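Fiber protein (Duck adenovirus 1, PDB 6ITX) probably attaches the virion to its host-cell receptor through the trimeric C-terminal head domain of the fibre, the part modelled here. Local coordinates at residues I141-G146 with T287-P292; G107-A112 with A119-G124. All coordinates share one frame; numbering follows the deposited sequence.

Both contacts are antiparallel strand pairs of one sheet of the fibre head, their centres about 10 Å apart on the same side of the chain's centre. Contact 1 joins strand 134-144 to strand 288-299, far apart in sequence, and is buried; contact 2 lies in the hairpin of strands 110-114 and 118-131 and is only partly buried. Strands 118-131 and 134-144 are neighbours, so the pairings adjoin: K142 N lies 2.7 Å from A123 O, a probable hydrogen bond. Chemistry follows place: contact 1 buries the F289 ring, with A143 over its face, and borders a second subunit, whereas contact 2 has a partly exposed F111, a glutamate in a beta bulge and a lysine near it.

Contact 1: I141-G146 with T287-P292; sequences IKATAG and TFFLTP
I141, A143 and F289 have the most surface buried by this pairing, and all three belong to the apolar side of the sheet. The methyl CB of A143 sits over one face of the F289 ring, 3.7 Å from its centroid and 24° off the normal, a CH-pi contact. A143 CB lies 3.4 Å from F289 CZ, so the methyl is offset toward the rim of the ring. A chi1 of 72° sets F289 CG between its backbone N and carbonyl carbon, and from there the ring folds back across A143. The segments form an antiparallel beta ladder, with strand directions 174° apart, in the sheet of the adenovirus fibre head. A143 and F289 are its hydrogen-bonded pair: A143 N to F289 O measures 2.9 Å and the return bond, F289 N to A143 O, 3.0 Å. At I141 the ladder changes: T291 N still donates to I141 O, but I141 N donates to the hydroxyl OG1 of T291 in a nearly straight bond of 3.1 Å. That OG1 also donates to P292 O, so two bonds fix its rotation. I141 CB meets T291 CG2 at 4.1 Å, while the end of the isoleucine leads away toward L163 and F267. On the other sheet face, K142 runs its extended chain obliquely past L290, CB to CD1 3.7 Å. L290 O accepts a hydrogen bond from N206 of the second subunit.

Contact 2: G107-A112 with A119-G124; sequences GYEIFA and AAKVAG
I110 and V122 make the tight centre of this hairpin, exchanging two backbone hydrogen bonds: V122 N to I110 O is 2.8 Å and I110 N to V122 O is 2.9 Å. Their side chains share a buried face with A112 and A120, and CB of I110 comes within 4.1 Å of CG2 of V122. With V122 CG1 beside the backbone N (chi1 -57°), CG2 is left between N and the carbonyl carbon, facing I110. W148 and I141 also pack on V122, while W180 lies against I110. Next along the ladder, A112 and A120 form a second hydrogen-bonded pair. Strand directions differ by 137°, and E109 and I110 both face V122, which defines a classic beta bulge where strand 110-114 begins. Beyond the bulge, Y108 brings its ring edge to the backbone of A123, CD2 to N 3.5 Å, and its CD2 also touches the A123 methyl. The face carrying F111 and K121 is the more solvent-open one: K121 is exposed and F111 partly so. The A119 methyl meets the end of the F111 ring, CB to CZ 3.4 Å, from an oblique direction. K121, bent at its last two torsions, folds back over the bulge, where its NZ lies 3.6 Å from Y108 O. The exposed carboxylate stays apart from it, OE2 of E109 lying 6.3 Å from NZ of K121, too far for a salt bridge.

Contact 1: I141-G146 with T287-P292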
ATOM      1  N   ILE A 141      -5.663 -16.157  -0.010  1.00 28.44           N
ATOM      2  CA  ILE A 141      -6.478 -17.109  -0.761  1.00 28.03           C
ATOM      3  C   ILE A 141      -5.634 -18.325  -1.108  1.00 34.28           C
ATOM      4  O   ILE A 141      -4.481 -18.184  -1.530  1.00 35.45           O
ATOM      5  CB  ILE A 141      -7.053 -16.473  -2.044  1.00 32.65           C
ATOM      6  CG1 ILE A 141      -7.928 -15.277  -1.678  1.00 27.59           C
ATOM      7  CG2 ILE A 141      -7.854 -17.512  -2.881  1.00 31.65           C
ATOM      8  CD1 ILE A 141      -9.128 -15.699  -0.874  1.00 32.35           C
ATOM      9  N   LYS A 142      -6.210 -19.521  -0.938  1.00 34.95           N
ATOM     10  CA  LYS A 142      -5.576 -20.768  -1.354  1.00 34.59           C
ATOM     11  C   LYS A 142      -6.513 -21.518  -2.285  1.00 35.37           C
ATOM     12  O   LYS A 142      -7.705 -21.641  -1.991  1.00 35.78           O
ATOM     13  CB  LYS A 142      -5.236 -21.647  -0.160  1.00 36.32           C
ATOM     14  CG  LYS A 142      -4.476 -22.888  -0.547  1.00 39.10           C
ATOM     15  CD  LYS A 142      -3.957 -23.582   0.686  1.00 40.50           C
ATOM     16  CE  LYS A 142      -3.587 -25.027   0.407  1.00 40.68           C
ATOM     17  NZ  LYS A 142      -3.136 -25.645   1.704  1.00 46.74           N
ATOM     18  N   ALA A 143      -5.979 -22.038  -3.388  1.00 30.51           N
ATOM     19  CA  ALA A 143      -6.821 -22.713  -4.364  1.00 30.19           C
ATOM     20  C   ALA A 143      -6.158 -23.983  -4.898  1.00 34.73           C
ATOM     21  O   ALA A 143      -4.932 -24.140  -4.876  1.00 34.51           O
ATOM     22  CB  ALA A 143      -7.162 -21.776  -5.521  1.00 32.68           C
ATOM     23  N   THR A 144      -6.996 -24.902  -5.385  1.00 32.39           N
ATOM     24  CA  THR A 144      -6.534 -26.108  -6.059  1.00 32.93           C
ATOM     25  C   THR A 144      -7.185 -26.219  -7.429  1.00 30.71           C
ATOM     26  O   THR A 144      -8.318 -25.778  -7.640  1.00 33.42           O
ATOM     27  CB  THR A 144      -6.842 -27.385  -5.251  1.00 35.82           C
ATOM     28  OG1 THR A 144      -8.259 -27.532  -5.093  1.00 39.75           O
ATOM     29  CG2 THR A 144      -6.179 -27.348  -3.888  1.00 34.44           C
ATOM     30  N   ALA A 145      -6.463 -26.829  -8.364  1.00 32.90           N
ATOM     31  CA  ALA A 145      -7.035 -27.036  -9.692  1.00 31.97           C
ATOM     32  C   ALA A 145      -8.249 -27.950  -9.628  1.00 33.82           C
ATOM     33  O   ALA A 145      -9.201 -27.784 -10.412  1.00 34.23           O
ATOM     34  CB  ALA A 145      -5.983 -27.605 -10.641  1.00 29.24           C
ATOM     35  N   GLY A 146      -8.244 -28.900  -8.685  1.00 32.82           N
ATOM     36  CA  GLY A 146      -9.362 -29.824  -8.568  1.00 33.92           C
ATOM     37  C   GLY A 146     -10.663 -29.101  -8.312  1.00 37.76           C
ATOM     38  O   GLY A 146     -11.705 -29.455  -8.871  1.00 32.61           O
ATOM     39  N   THR A 287      -2.638 -29.895  -7.270  1.00 34.23           N
ATOM     40  CA  THR A 287      -1.943 -28.682  -7.665  1.00 34.56           C
ATOM     41  C   THR A 287      -2.636 -27.477  -7.041  1.00 39.52           C
ATOM     42  O   THR A 287      -3.872 -27.381  -7.042  1.00 31.65           O
ATOM     43  CB  THR A 287      -1.925 -28.549  -9.178  1.00 29.62           C
ATOM     44  OG1 THR A 287      -1.336 -29.721  -9.743  1.00 38.29           O
ATOM     45  CG2 THR A 287      -1.124 -27.343  -9.582  1.00 28.51           C
ATOM     46  N   PHE A 288      -1.829 -26.556  -6.502  1.00 38.49           N
ATOM     47  CA  PHE A 288      -2.347 -25.473  -5.683  1.00 34.09           C
ATOM     48  C   PHE A 288      -1.569 -24.185  -5.918  1.00 40.08           C
ATOM     49  O   PHE A 288      -0.410 -24.190  -6.356  1.00 39.12           O
ATOM     50  CB  PHE A 288      -2.262 -25.812  -4.210  1.00 31.34           C
ATOM     51  CG  PHE A 288      -0.873 -25.645  -3.640  1.00 32.92           C
ATOM     52  CD1 PHE A 288       0.131 -26.547  -3.952  1.00 33.48           C
ATOM     53  CD2 PHE A 288      -0.571 -24.588  -2.800  1.00 31.44           C
ATOM     54  CE1 PHE A 288       1.403 -26.408  -3.430  1.00 26.88           C
ATOM     55  CE2 PHE A 288       0.714 -24.445  -2.280  1.00 35.08           C
ATOM     56  CZ  PHE A 288       1.694 -25.359  -2.593  1.00 25.90           C
ATOM     57  N   PHE A 289      -2.233 -23.072  -5.607  1.00 36.65           N
ATOM     58  CA  PHE A 289      -1.573 -21.798  -5.398  1.00 31.82           C
ATOM     59  C   PHE A 289      -2.056 -21.228  -4.069  1.00 32.60           C
ATOM     60  O   PHE A 289      -3.122 -21.599  -3.550  1.00 28.02           O
ATOM     61  CB  PHE A 289      -1.780 -20.815  -6.580  1.00 30.63           C
ATOM     62  CG  PHE A 289      -3.186 -20.215  -6.708  1.00 30.57           C
ATOM     63  CD1 PHE A 289      -3.640 -19.220  -5.836  1.00 30.54           C
ATOM     64  CD2 PHE A 289      -4.008 -20.577  -7.763  1.00 26.04           C
ATOM     65  CE1 PHE A 289      -4.907 -18.653  -5.992  1.00 31.86           C
ATOM     66  CE2 PHE A 289      -5.269 -20.014  -7.926  1.00 26.52           C
ATOM     67  CZ  PHE A 289      -5.722 -19.053  -7.047  1.00 27.54           C
ATOM     68  N   LEU A 290      -1.223 -20.355  -3.500  1.00 31.63           N
ATOM     69  CA  LEU A 290      -1.465 -19.808  -2.167  1.00 28.15           C
ATOM     70  C   LEU A 290      -0.838 -18.421  -2.120  1.00 30.89           C
ATOM     71  O   LEU A 290       0.392 -18.280  -2.159  1.00 33.43           O
ATOM     72  CB  LEU A 290      -0.893 -20.725  -1.085  1.00 29.40           C
ATOM     73  CG  LEU A 290      -0.748 -20.157   0.333  1.00 28.85           C
ATOM     74  CD1 LEU A 290      -2.089 -20.094   1.030  1.00 33.46           C
ATOM     75  CD2 LEU A 290       0.235 -20.966   1.136  1.00 24.27           C
ATOM     76  N   THR A 291      -1.682 -17.401  -2.085  1.00 29.44           N
ATOM     77  CA  THR A 291      -1.192 -16.042  -1.938  1.00 30.79           C
ATOM     78  C   THR A 291      -0.656 -15.836  -0.517  1.00 32.70           C
ATOM     79  O   THR A 291      -1.122 -16.478   0.434  1.00 28.17           O
ATOM     80  CB  THR A 291      -2.312 -15.031  -2.217  1.00 26.39           C
ATOM     81  OG1 THR A 291      -3.092 -14.812  -1.022  1.00 26.89           O
ATOM     82  CG2 THR A 291      -3.227 -15.536  -3.332  1.00 26.24           C
ATOM     83  N   PRO A 292       0.298 -14.930  -0.336  1.00 31.23           N
ATOM     84  CA  PRO A 292       0.579 -14.455   1.000  1.00 29.09           C
ATOM     85  C   PRO A 292      -0.646 -13.715   1.491  1.00 32.68           C
ATOM     86  O   PRO A 292      -1.650 -13.629   0.764  1.00 28.87           O
ATOM     87  CB  PRO A 292       1.772 -13.504   0.799  1.00 28.29           C
ATOM     88  CG  PRO A 292       1.514 -12.906  -0.543  1.00 28.97           C
ATOM     89  CD  PRO A 292       0.901 -14.052  -1.362  1.00 33.43           C
TER

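Contact 2: G107-A112 with A119-G124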
ATOM      1  N   GLY A 107     -11.172 -27.324   3.886  1.00 42.46           N
ATOM      2  CA  GLY A 107     -11.694 -27.480   2.543  1.00 38.15           C
ATOM      3  C   GLY A 107     -11.755 -26.166   1.793  1.00 38.41           C
ATOM      4  O   GLY A 107     -11.286 -25.120   2.249  1.00 36.24           O
ATOM      5  N   TYR A 108     -12.365 -26.230   0.612  1.00 40.38           N
ATOM      6  CA  TYR A 108     -12.474 -25.096  -0.304  1.00 38.06           C
ATOM      7  C   TYR A 108     -13.961 -24.848  -0.550  1.00 42.81           C
ATOM      8  O   TYR A 108     -14.560 -25.381  -1.490  1.00 41.97           O
ATOM      9  CB  TYR A 108     -11.686 -25.375  -1.622  1.00 42.27           C
ATOM     10  CG  TYR A 108     -10.235 -25.734  -1.363  1.00 39.86           C
ATOM     11  CD1 TYR A 108      -9.868 -27.044  -1.072  1.00 40.77           C
ATOM     12  CD2 TYR A 108      -9.241 -24.758  -1.359  1.00 37.44           C
ATOM     13  CE1 TYR A 108      -8.556 -27.378  -0.804  1.00 37.52           C
ATOM     14  CE2 TYR A 108      -7.912 -25.090  -1.097  1.00 37.23           C
ATOM     15  CZ  TYR A 108      -7.586 -26.406  -0.815  1.00 39.63           C
ATOM     16  OH  TYR A 108      -6.286 -26.766  -0.542  1.00 46.71           O
ATOM     17  N   GLU A 109     -14.559 -24.018   0.306  1.00 50.56           N
ATOM     18  CA  GLU A 109     -15.998 -23.771   0.287  1.00 48.13           C
ATOM     19  C   GLU A 109     -16.343 -22.296   0.052  1.00 49.89           C
ATOM     20  O   GLU A 109     -17.482 -21.870   0.309  1.00 52.06           O
ATOM     21  CB  GLU A 109     -16.615 -24.279   1.593  1.00 48.96           C
ATOM     22  CG  GLU A 109     -16.608 -25.802   1.705  1.00 45.72           C
ATOM     23  CD  GLU A 109     -16.358 -26.296   3.120  1.00 62.17           C
ATOM     24  OE1 GLU A 109     -16.308 -25.474   4.079  1.00 57.00           O
ATOM     25  OE2 GLU A 109     -16.210 -27.531   3.268  1.00 69.56           O
ATOM     26  N   ILE A 110     -15.382 -21.509  -0.436  1.00 46.11           N
ATOM     27  CA  ILE A 110     -15.560 -20.090  -0.720  1.00 39.02           C
ATOM     28  C   ILE A 110     -15.739 -19.948  -2.221  1.00 39.53           C
ATOM     29  O   ILE A 110     -14.991 -20.560  -2.992  1.00 39.07           O
ATOM     30  CB  ILE A 110     -14.354 -19.285  -0.212  1.00 37.54           C
ATOM     31  CG1 ILE A 110     -14.164 -19.556   1.280  1.00 36.53           C
ATOM     32  CG2 ILE A 110     -14.525 -17.809  -0.485  1.00 33.18           C
ATOM     33  CD1 ILE A 110     -15.357 -19.181   2.102  1.00 36.19           C
ATOM     34  N   PHE A 111     -16.746 -19.171  -2.645  1.00 40.02           N
ATOM     35  CA  PHE A 111     -17.138 -19.126  -4.053  1.00 36.86           C
ATOM     36  C   PHE A 111     -16.465 -17.961  -4.762  1.00 37.32           C
ATOM     37  O   PHE A 111     -16.589 -16.816  -4.328  1.00 35.72           O
ATOM     38  CB  PHE A 111     -18.653 -19.008  -4.194  1.00 38.24           C
ATOM     39  CG  PHE A 111     -19.157 -19.174  -5.614  1.00 40.77           C
ATOM     40  CD1 PHE A 111     -19.215 -18.087  -6.483  1.00 44.97           C
ATOM     41  CD2 PHE A 111     -19.603 -20.404  -6.071  1.00 40.79           C
ATOM     42  CE1 PHE A 111     -19.683 -18.239  -7.801  1.00 46.61           C
ATOM     43  CE2 PHE A 111     -20.077 -20.564  -7.381  1.00 41.73           C
ATOM     44  CZ  PHE A 111     -20.120 -19.488  -8.242  1.00 44.66           C
ATOM     45  N   ALA A 112     -15.775 -18.259  -5.862  1.00 34.73           N
ATOM     46  CA  ALA A 112     -15.132 -17.255  -6.700  1.00 31.80           C
ATOM     47  C   ALA A 112     -15.725 -17.324  -8.091  1.00 37.01           C
ATOM     48  O   ALA A 112     -15.778 -18.404  -8.690  1.00 38.86           O
ATOM     49  CB  ALA A 112     -13.615 -17.471  -6.794  1.00 31.39           C
ATOM     50  N   ALA A 119     -16.597 -20.671 -12.665  1.00 37.97           N
ATOM     51  CA  ALA A 119     -16.496 -20.419 -11.235  1.00 36.49           C
ATOM     52  C   ALA A 119     -15.440 -21.324 -10.623  1.00 34.46           C
ATOM     53  O   ALA A 119     -14.919 -22.248 -11.261  1.00 37.78           O
ATOM     54  CB  ALA A 119     -17.836 -20.624 -10.526  1.00 37.51           C
ATOM     55  N   ALA A 120     -15.137 -21.047  -9.359  1.00 34.09           N
ATOM     56  CA  ALA A 120     -14.182 -21.839  -8.608  1.00 34.44           C
ATOM     57  C   ALA A 120     -14.567 -21.801  -7.140  1.00 38.05           C
ATOM     58  O   ALA A 120     -15.222 -20.863  -6.665  1.00 39.94           O
ATOM     59  CB  ALA A 120     -12.751 -21.329  -8.807  1.00 32.76           C
ATOM     60  N   LYS A 121     -14.170 -22.839  -6.421  1.00 32.55           N
ATOM     61  CA  LYS A 121     -14.289 -22.821  -4.976  1.00 39.70           C
ATOM     62  C   LYS A 121     -12.893 -22.858  -4.385  1.00 36.57           C
ATOM     63  O   LYS A 121     -12.043 -23.636  -4.830  1.00 43.18           O
ATOM     64  CB  LYS A 121     -15.192 -23.955  -4.478  1.00 40.95           C
ATOM     65  CG  LYS A 121     -16.613 -23.683  -5.041  1.00 43.08           C
ATOM     66  CD  LYS A 121     -17.697 -24.712  -4.814  1.00 54.91           C
ATOM     67  CE  LYS A 121     -18.424 -24.428  -3.512  1.00 61.05           C
ATOM     68  NZ  LYS A 121     -17.987 -25.378  -2.418  1.00 63.51           N
ATOM     69  N   VAL A 122     -12.646 -21.963  -3.437  1.00 34.37           N
ATOM     70  CA  VAL A 122     -11.313 -21.691  -2.928  1.00 32.83           C
ATOM     71  C   VAL A 122     -11.391 -21.579  -1.409  1.00 39.41           C
ATOM     72  O   VAL A 122     -12.467 -21.664  -0.815  1.00 38.72           O
ATOM     73  CB  VAL A 122     -10.695 -20.415  -3.544  1.00 32.66           C
ATOM     74  CG1 VAL A 122     -10.658 -20.508  -5.093  1.00 37.17           C
ATOM     75  CG2 VAL A 122     -11.440 -19.184  -3.091  1.00 27.17           C
ATOM     76  N   ALA A 123     -10.227 -21.416  -0.781  1.00 35.60           N
ATOM     77  CA  ALA A 123     -10.133 -21.234   0.656  1.00 32.67           C
ATOM     78  C   ALA A 123      -9.510 -19.877   0.951  1.00 36.18           C
ATOM     79  O   ALA A 123      -8.674 -19.382   0.183  1.00 37.34           O
ATOM     80  CB  ALA A 123      -9.322 -22.350   1.309  1.00 31.80           C
ATOM     81  N   GLY A 124      -9.923 -19.266   2.061  1.00 31.94           N
ATOM     82  CA  GLY A 124      -9.495 -17.912   2.342  1.00 32.55           C
ATOM     83  C   GLY A 124      -9.485 -17.562   3.813  1.00 35.36           C
ATOM     84  O   GLY A 124     -10.180 -18.169   4.634  1.00 33.08           O
TER